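PDB 4B4H: beta-1,4-exocellulase from Thermobifida fusca, which hydrolyses cellulose as a glycoside hydrolase family 6 cellobiohydrolase, this chain being its catalytic domain. Local coordinates for residues 2-10 with 340-350; 198-209 with 268-278. All coordinates share one frame; numbering follows the deposited sequence.

Interaction 1. Residues 2-10 with 340-350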
# COMPACT_ATOMS: atom_id res chain seq x y z
N LYS A 2 16.06 -10.14 -15.39
CA LYS A 2 14.61 -10.11 -15.21
C LYS A 2 14.06 -9.06 -16.18
O LYS A 2 14.77 -8.13 -16.55
CB LYS A 2 14.24 -9.79 -13.75
CG LYS A 2 14.99 -10.62 -12.72
CD LYS A 2 14.54 -10.38 -11.29
CE LYS A 2 15.49 -11.09 -10.32
NZ LYS A 2 15.05 -11.12 -8.89
N VAL A 3 12.81 -9.22 -16.59
CA VAL A 3 12.20 -8.23 -17.50
C VAL A 3 12.17 -6.82 -16.90
O VAL A 3 12.12 -6.63 -15.68
CB VAL A 3 10.80 -8.66 -18.00
CG1 VAL A 3 10.91 -9.90 -18.86
CG2 VAL A 3 9.86 -8.91 -16.83
N ASP A 4 12.24 -5.83 -17.79
CA ASP A 4 12.21 -4.41 -17.45
C ASP A 4 10.96 -4.03 -16.64
O ASP A 4 11.01 -3.18 -15.76
CB ASP A 4 12.26 -3.59 -18.75
CG ASP A 4 12.42 -2.10 -18.51
OD1 ASP A 4 13.54 -1.66 -18.18
OD2 ASP A 4 11.44 -1.34 -18.70
N ASN A 5 9.85 -4.68 -16.95
CA ASN A 5 8.57 -4.39 -16.33
C ASN A 5 7.80 -5.69 -16.27
O ASN A 5 7.36 -6.21 -17.29
CB ASN A 5 7.80 -3.36 -17.16
CG ASN A 5 6.49 -2.95 -16.52
OD1 ASN A 5 6.01 -3.59 -15.57
ND2 ASN A 5 5.89 -1.90 -17.06
N PRO A 6 7.66 -6.27 -15.07
CA PRO A 6 7.04 -7.59 -15.03
C PRO A 6 5.57 -7.60 -15.46
O PRO A 6 5.05 -8.66 -15.80
CB PRO A 6 7.17 -8.02 -13.56
CG PRO A 6 7.44 -6.75 -12.80
CD PRO A 6 8.18 -5.86 -13.75
N PHE A 7 4.92 -6.44 -15.43
CA PHE A 7 3.53 -6.30 -15.86
C PHE A 7 3.38 -6.18 -17.38
O PHE A 7 2.29 -6.39 -17.92
CB PHE A 7 2.89 -5.10 -15.14
CG PHE A 7 2.82 -5.28 -13.66
CD1 PHE A 7 1.73 -5.94 -13.07
CD2 PHE A 7 3.84 -4.80 -12.84
CE1 PHE A 7 1.67 -6.10 -11.69
CE2 PHE A 7 3.79 -4.98 -11.46
CZ PHE A 7 2.70 -5.62 -10.89
N GLU A 8 4.48 -5.86 -18.05
CA GLU A 8 4.47 -5.65 -19.50
C GLU A 8 4.32 -6.99 -20.25
O GLU A 8 5.07 -7.94 -19.99
CB GLU A 8 5.73 -4.91 -19.92
CG GLU A 8 5.86 -4.64 -21.41
CD GLU A 8 6.99 -3.68 -21.72
OE1 GLU A 8 8.02 -3.69 -21.01
OE2 GLU A 8 6.86 -2.92 -22.69
N GLY A 9 3.33 -7.07 -21.14
CA GLY A 9 3.07 -8.27 -21.93
C GLY A 9 2.73 -9.52 -21.13
O GLY A 9 3.04 -10.64 -21.55
N ALA A 10 2.12 -9.32 -19.97
CA ALA A 10 1.75 -10.42 -19.09
C ALA A 10 0.25 -10.40 -18.80
O ALA A 10 -0.35 -9.33 -18.69
CB ALA A 10 2.54 -10.33 -17.80
N VAL A 340 -0.96 -1.16 -17.29
CA VAL A 340 0.48 -1.28 -17.51
C VAL A 340 1.09 0.03 -18.01
O VAL A 340 0.55 0.65 -18.93
CB VAL A 340 0.78 -2.42 -18.51
CG1 VAL A 340 2.27 -2.57 -18.75
CG2 VAL A 340 0.17 -3.72 -18.02
N ASN A 341 2.19 0.46 -17.38
CA ASN A 341 2.94 1.67 -17.75
C ASN A 341 2.06 2.87 -18.13
O ASN A 341 2.15 3.42 -19.24
CB ASN A 341 3.97 1.31 -18.85
CG ASN A 341 4.92 2.44 -19.18
OD1 ASN A 341 5.29 2.62 -20.35
ND2 ASN A 341 5.31 3.21 -18.18
N PRO A 342 1.18 3.29 -17.21
CA PRO A 342 0.23 4.40 -17.43
C PRO A 342 0.85 5.80 -17.53
O PRO A 342 0.19 6.72 -18.04
CB PRO A 342 -0.68 4.32 -16.22
CG PRO A 342 0.20 3.78 -15.15
CD PRO A 342 1.08 2.77 -15.83
N ALA A 343 2.08 5.96 -17.06
CA ALA A 343 2.69 7.27 -16.91
C ALA A 343 4.21 7.12 -16.82
O ALA A 343 4.67 6.05 -16.48
CB ALA A 343 2.16 7.94 -15.64
N PRO A 344 4.98 8.18 -17.14
CA PRO A 344 6.44 8.15 -17.02
C PRO A 344 6.91 7.57 -15.67
O PRO A 344 6.53 8.07 -14.61
CB PRO A 344 6.83 9.62 -17.15
CG PRO A 344 5.77 10.21 -18.03
CD PRO A 344 4.51 9.42 -17.81
N GLY A 345 7.71 6.50 -15.73
CA GLY A 345 8.32 5.92 -14.53
C GLY A 345 7.50 4.97 -13.69
O GLY A 345 8.02 4.42 -12.71
N VAL A 346 6.23 4.77 -14.06
CA VAL A 346 5.32 3.86 -13.39
C VAL A 346 5.20 2.55 -14.19
O VAL A 346 4.81 2.56 -15.36
CB VAL A 346 3.93 4.51 -13.17
CG1 VAL A 346 2.94 3.54 -12.54
CG2 VAL A 346 4.06 5.79 -12.36
N ASP A 347 5.61 1.43 -13.60
CA ASP A 347 5.45 0.10 -14.20
C ASP A 347 3.99 -0.31 -14.36
O ASP A 347 3.63 -1.02 -15.30
CB ASP A 347 6.17 -1.00 -13.38
CG ASP A 347 7.68 -0.99 -13.54
OD1 ASP A 347 8.21 -0.35 -14.46
OD2 ASP A 347 8.36 -1.65 -12.72
N ALA A 348 3.14 0.13 -13.43
CA ALA A 348 1.74 -0.22 -13.42
C ALA A 348 0.97 0.47 -12.31
O ALA A 348 1.53 0.86 -11.27
CB ALA A 348 1.58 -1.72 -13.26
N TYR A 349 -0.32 0.63 -12.57
CA TYR A 349 -1.27 0.76 -11.48
C TYR A 349 -1.75 -0.63 -11.13
O TYR A 349 -2.06 -1.43 -12.01
CB TYR A 349 -2.45 1.66 -11.87
CG TYR A 349 -2.10 3.09 -12.23
CD1 TYR A 349 -0.95 3.72 -11.74
CD2 TYR A 349 -2.95 3.84 -13.05
CE1 TYR A 349 -0.65 5.04 -12.08
CE2 TYR A 349 -2.67 5.15 -13.37
CZ TYR A 349 -1.53 5.75 -12.91
OH TYR A 349 -1.28 7.06 -13.27
N VAL A 350 -1.77 -0.94 -9.83
CA VAL A 350 -2.09 -2.28 -9.34
C VAL A 350 -3.22 -2.24 -8.30
O VAL A 350 -3.50 -1.20 -7.76
CB VAL A 350 -0.82 -2.98 -8.80
CG1 VAL A 350 0.15 -3.25 -9.94
CG2 VAL A 350 -0.11 -2.16 -7.73
O HOH W 1 11.06 -1.86 -13.35
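N5 and D347 form the tight part of this contact, where the N-terminal loop meets strand 346-350 of the mainly parallel sheet of the family 6 catalytic domain. With CG anti to the backbone N (chi1 -177°), the N5 amide reaches alongside D347 and stacks on its carboxylate, the two planes 28° apart. N5 ND2 donates to D347 O at 3.0 Å; the N-H...O angle of 158° and the approach of ND2 in the carbonyl plane, onto a lone pair of D347 O, mark a well-formed bond. N341 N gives the same oxygen a second donor, at 2.9 Å. The other end of the amide, OD1, closes an Asx turn by taking F7 N at 3.1 Å, from above its carbonyl plane. F7 continues the close packing: A348 CB sits over one face of its ring, 4.0 Å from the centroid, and V350 CG1 lies 3.6 Å from F7 CZ. L285 of the adjoining strand 283-287 and V130 of strand 127-133 also touch this side chain.

The looser side is polar or exposed. V340 rests CG2 against F7 O (3.4 Å) and sends CG1 toward E8, both exposed. A water lies between D4 O and D347 OD2, the latter also hydrogen-bonded to Y183. D4 and D281 belong to a calcium site known for this protein, with no calcium bound to this chain in the model. Replacing N5 by an alanine removes both ends of the amide, which would probably weaken the loop's hold on the strand and free the F7 turn. One buried amide thus both shapes the N-terminal loop and ties it to the sheet.

Interaction 2. Residues 198-209 with 268-278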
# COMPACT_ATOMS: atom_id res chain seq x y z
N PHE A 198 10.79 13.58 3.03
CA PHE A 198 10.99 12.98 1.70
C PHE A 198 12.43 12.47 1.54
O PHE A 198 12.66 11.27 1.36
CB PHE A 198 10.61 14.00 0.62
CG PHE A 198 10.76 13.50 -0.79
CD1 PHE A 198 11.99 13.52 -1.43
CD2 PHE A 198 9.64 13.05 -1.50
CE1 PHE A 198 12.12 13.09 -2.74
CE2 PHE A 198 9.77 12.61 -2.80
CZ PHE A 198 11.01 12.63 -3.42
N GLY A 199 13.41 13.38 1.63
CA GLY A 199 14.83 13.01 1.59
C GLY A 199 15.22 11.95 2.63
O GLY A 199 15.87 10.96 2.29
N PRO A 200 14.81 12.15 3.90
CA PRO A 200 15.08 11.17 4.96
C PRO A 200 14.53 9.76 4.67
O PRO A 200 15.19 8.76 4.99
CB PRO A 200 14.41 11.80 6.17
CG PRO A 200 14.51 13.27 5.92
CD PRO A 200 14.29 13.42 4.45
N SER A 201 13.35 9.69 4.07
CA SER A 201 12.79 8.41 3.65
C SER A 201 13.67 7.77 2.57
O SER A 201 13.95 6.57 2.63
CB SER A 201 11.36 8.58 3.12
OG SER A 201 10.49 9.01 4.15
N VAL A 202 14.10 8.57 1.60
CA VAL A 202 14.98 8.08 0.53
C VAL A 202 16.23 7.44 1.13
O VAL A 202 16.65 6.34 0.71
CB VAL A 202 15.35 9.19 -0.47
CG1 VAL A 202 16.46 8.74 -1.41
CG2 VAL A 202 14.11 9.64 -1.24
N ASP A 203 16.81 8.11 2.13
CA ASP A 203 18.01 7.62 2.80
C ASP A 203 17.78 6.27 3.46
O ASP A 203 18.62 5.37 3.32
CB ASP A 203 18.51 8.64 3.83
CG ASP A 203 19.07 9.89 3.18
OD1 ASP A 203 19.38 9.86 1.97
OD2 ASP A 203 19.23 10.91 3.89
N ILE A 204 16.64 6.14 4.15
CA ILE A 204 16.28 4.90 4.83
C ILE A 204 15.96 3.75 3.87
O ILE A 204 16.30 2.60 4.16
CB ILE A 204 15.18 5.08 5.92
CG1 ILE A 204 15.26 3.93 6.93
CG2 ILE A 204 13.78 5.18 5.32
CD1 ILE A 204 14.53 4.15 8.22
N PHE A 205 15.34 4.06 2.74
CA PHE A 205 15.13 3.02 1.72
C PHE A 205 16.47 2.44 1.26
O PHE A 205 16.61 1.22 1.10
CB PHE A 205 14.37 3.59 0.51
CG PHE A 205 12.97 4.05 0.83
CD1 PHE A 205 12.23 3.47 1.86
CD2 PHE A 205 12.37 5.05 0.06
CE1 PHE A 205 10.94 3.91 2.13
CE2 PHE A 205 11.08 5.48 0.32
CZ PHE A 205 10.37 4.91 1.36
N TYR A 206 17.44 3.33 1.10
CA TYR A 206 18.78 2.97 0.63
C TYR A 206 19.51 2.16 1.68
O TYR A 206 20.12 1.15 1.38
CB TYR A 206 19.56 4.23 0.25
CG TYR A 206 20.90 3.95 -0.42
CD1 TYR A 206 20.98 3.70 -1.81
CD2 TYR A 206 22.07 3.92 0.32
CE1 TYR A 206 22.19 3.43 -2.42
CE2 TYR A 206 23.29 3.65 -0.29
CZ TYR A 206 23.35 3.41 -1.65
OH TYR A 206 24.56 3.15 -2.23
N GLU A 207 19.41 2.60 2.94
CA GLU A 207 19.96 1.85 4.07
C GLU A 207 19.45 0.40 4.04
O GLU A 207 20.26 -0.53 4.10
CB GLU A 207 19.62 2.54 5.40
CG GLU A 207 20.22 1.88 6.64
CD GLU A 207 19.80 2.56 7.94
OE1 GLU A 207 18.97 3.48 7.91
OE2 GLU A 207 20.32 2.16 9.01
N ALA A 208 18.13 0.23 3.93
CA ALA A 208 17.49 -1.11 3.95
C ALA A 208 17.96 -1.99 2.80
O ALA A 208 18.26 -3.16 2.98
CB ALA A 208 15.97 -0.98 3.91
N ALA A 209 18.00 -1.40 1.61
CA ALA A 209 18.44 -2.09 0.40
C ALA A 209 19.89 -2.57 0.47
O ALA A 209 20.27 -3.48 -0.26
CB ALA A 209 18.27 -1.17 -0.78
N ASP A 268 8.77 12.07 -8.60
CA ASP A 268 9.87 12.75 -7.89
C ASP A 268 10.69 11.77 -7.06
O ASP A 268 11.91 11.80 -7.11
CB ASP A 268 9.34 13.89 -7.02
CG ASP A 268 9.18 15.20 -7.79
OD1 ASP A 268 9.38 15.21 -9.03
OD2 ASP A 268 8.88 16.23 -7.17
N LEU A 269 10.02 10.89 -6.32
CA LEU A 269 10.70 9.90 -5.50
C LEU A 269 11.62 9.02 -6.35
O LEU A 269 12.76 8.75 -5.96
CB LEU A 269 9.68 9.06 -4.71
CG LEU A 269 10.16 8.11 -3.61
CD1 LEU A 269 10.60 8.85 -2.35
CD2 LEU A 269 9.05 7.11 -3.30
N ARG A 270 11.12 8.61 -7.53
CA ARG A 270 11.88 7.75 -8.45
C ARG A 270 13.23 8.38 -8.80
O ARG A 270 14.26 7.71 -8.75
CB ARG A 270 11.07 7.46 -9.72
CG ARG A 270 11.74 6.42 -10.60
CD ARG A 270 11.07 6.31 -11.96
NE ARG A 270 11.82 5.39 -12.80
CZ ARG A 270 12.89 5.73 -13.53
NH1 ARG A 270 13.32 6.98 -13.53
NH2 ARG A 270 13.51 4.80 -14.25
N GLN A 271 13.20 9.67 -9.12
CA GLN A 271 14.41 10.44 -9.42
C GLN A 271 15.34 10.57 -8.21
O GLN A 271 16.54 10.35 -8.32
CB GLN A 271 14.08 11.82 -10.02
CG GLN A 271 13.58 11.78 -11.47
CD GLN A 271 14.28 10.74 -12.33
OE1 GLN A 271 15.51 10.64 -12.34
NE2 GLN A 271 13.49 9.95 -13.04
N ALA A 272 14.77 10.91 -7.05
CA ALA A 272 15.53 10.99 -5.80
C ALA A 272 16.25 9.67 -5.51
O ALA A 272 17.42 9.67 -5.14
CB ALA A 272 14.64 11.38 -4.65
N LEU A 273 15.56 8.55 -5.71
CA LEU A 273 16.11 7.25 -5.37
C LEU A 273 17.25 6.86 -6.28
O LEU A 273 18.24 6.30 -5.83
CB LEU A 273 15.02 6.17 -5.37
CG LEU A 273 13.99 6.33 -4.25
CD1 LEU A 273 12.66 5.73 -4.71
CD2 LEU A 273 14.44 5.73 -2.92
N ILE A 274 17.12 7.17 -7.56
CA ILE A 274 18.18 6.88 -8.50
C ILE A 274 19.43 7.69 -8.16
O ILE A 274 20.53 7.15 -8.15
CB ILE A 274 17.76 7.10 -9.97
CG1 ILE A 274 16.55 6.22 -10.31
CG2 ILE A 274 18.92 6.79 -10.91
CD1 ILE A 274 16.07 6.37 -11.74
N ALA A 275 19.22 8.96 -7.82
CA ALA A 275 20.31 9.86 -7.39
C ALA A 275 21.03 9.33 -6.14
O ALA A 275 22.26 9.38 -6.06
CB ALA A 275 19.78 11.27 -7.17
N LYS A 276 20.26 8.81 -5.19
CA LYS A 276 20.80 8.15 -4.00
C LYS A 276 21.64 6.91 -4.33
O LYS A 276 22.59 6.59 -3.59
CB LYS A 276 19.65 7.79 -3.06
CG LYS A 276 20.06 7.25 -1.69
CD LYS A 276 20.78 8.29 -0.84
CE LYS A 276 21.26 7.66 0.46
NZ LYS A 276 22.17 8.53 1.28
N GLY A 277 21.31 6.21 -5.41
CA GLY A 277 22.09 5.07 -5.84
C GLY A 277 21.34 3.80 -6.20
O GLY A 277 21.94 2.73 -6.25
N PHE A 278 20.04 3.93 -6.46
CA PHE A 278 19.24 2.81 -6.96
C PHE A 278 19.41 2.69 -8.47
O PHE A 278 19.88 3.63 -9.13
CB PHE A 278 17.77 2.99 -6.58
CG PHE A 278 17.46 2.61 -5.16
CD1 PHE A 278 17.14 1.30 -4.84
CD2 PHE A 278 17.51 3.56 -4.14
CE1 PHE A 278 16.86 0.93 -3.54
CE2 PHE A 278 17.24 3.19 -2.82
CZ PHE A 278 16.91 1.88 -2.52
O HOH W 2 21.41 6.33 3.45
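The valine V202 has CG1 anti to its own N (chi1 169°), which spreads its two methyls over helix 262-276, while the bend of K276 at chi2 (66°) carries its chain across Y206 to D203. The motif is a ridges-into-grooves pair of helices that flank the mainly parallel sheet: the short axes approach to 9.8 Å and cross at -52°, as in packing of i to i+4 ridges, and F198, V202 and Y206 form one such ridge. V202 is a knob in a hole lined by L269, A272, L273 and K276. V202 CG1 lies 3.7 Å from K276 CB, and V202 CG2 3.8 Å from L269 CD1.

At one end, L269 CD1 sits over a face of the F198 ring, 4.2 Å from its centroid, and F198 CZ comes within 3.4 Å of L269 CA. Deeper in, L273 CD2 meets the edge of the F205 ring, while L269 also touches M284 of strand 283-287. The outer side is polar: K276 runs its aliphatic chain across Y206, and its NZ makes a salt bridge to D203 OD1 at 3.2 Å, a weak hydrogen bond by geometry. A water donating to D203 O also contacts NZ weakly.

G277, the first residue past the helix, has positive phi. G277 N and F278 N both bond L273 O, from opposite faces of its plane, and this turn brings the F278 ring against helix 198-209. There the edge of Y206 faces the F278 ring in an offset edge-to-face pair, and A209 CB lies 3.7 Å from F278 CE1.

Interaction 1 is a buried contact that fastens the N-terminal loop to strand 346-350, whereas interaction 2 is partly buried and joins two helices flanking the sheet. Their chemistry differs accordingly: the first turns on a buried amide and a shared backbone carbonyl, with the F7 ring as its apolar part, while the second is mainly aliphatic and aromatic, its salt bridge lying at the outer side. Strand 283-287 serves both, touched by F7, D347 and A348 in one and by L269 in the other. The centres are 20 Å apart, yet G345 O packs 3.7 Å from R270 CD. In sequence, interaction 2 is nested within the span that interaction 1 closes.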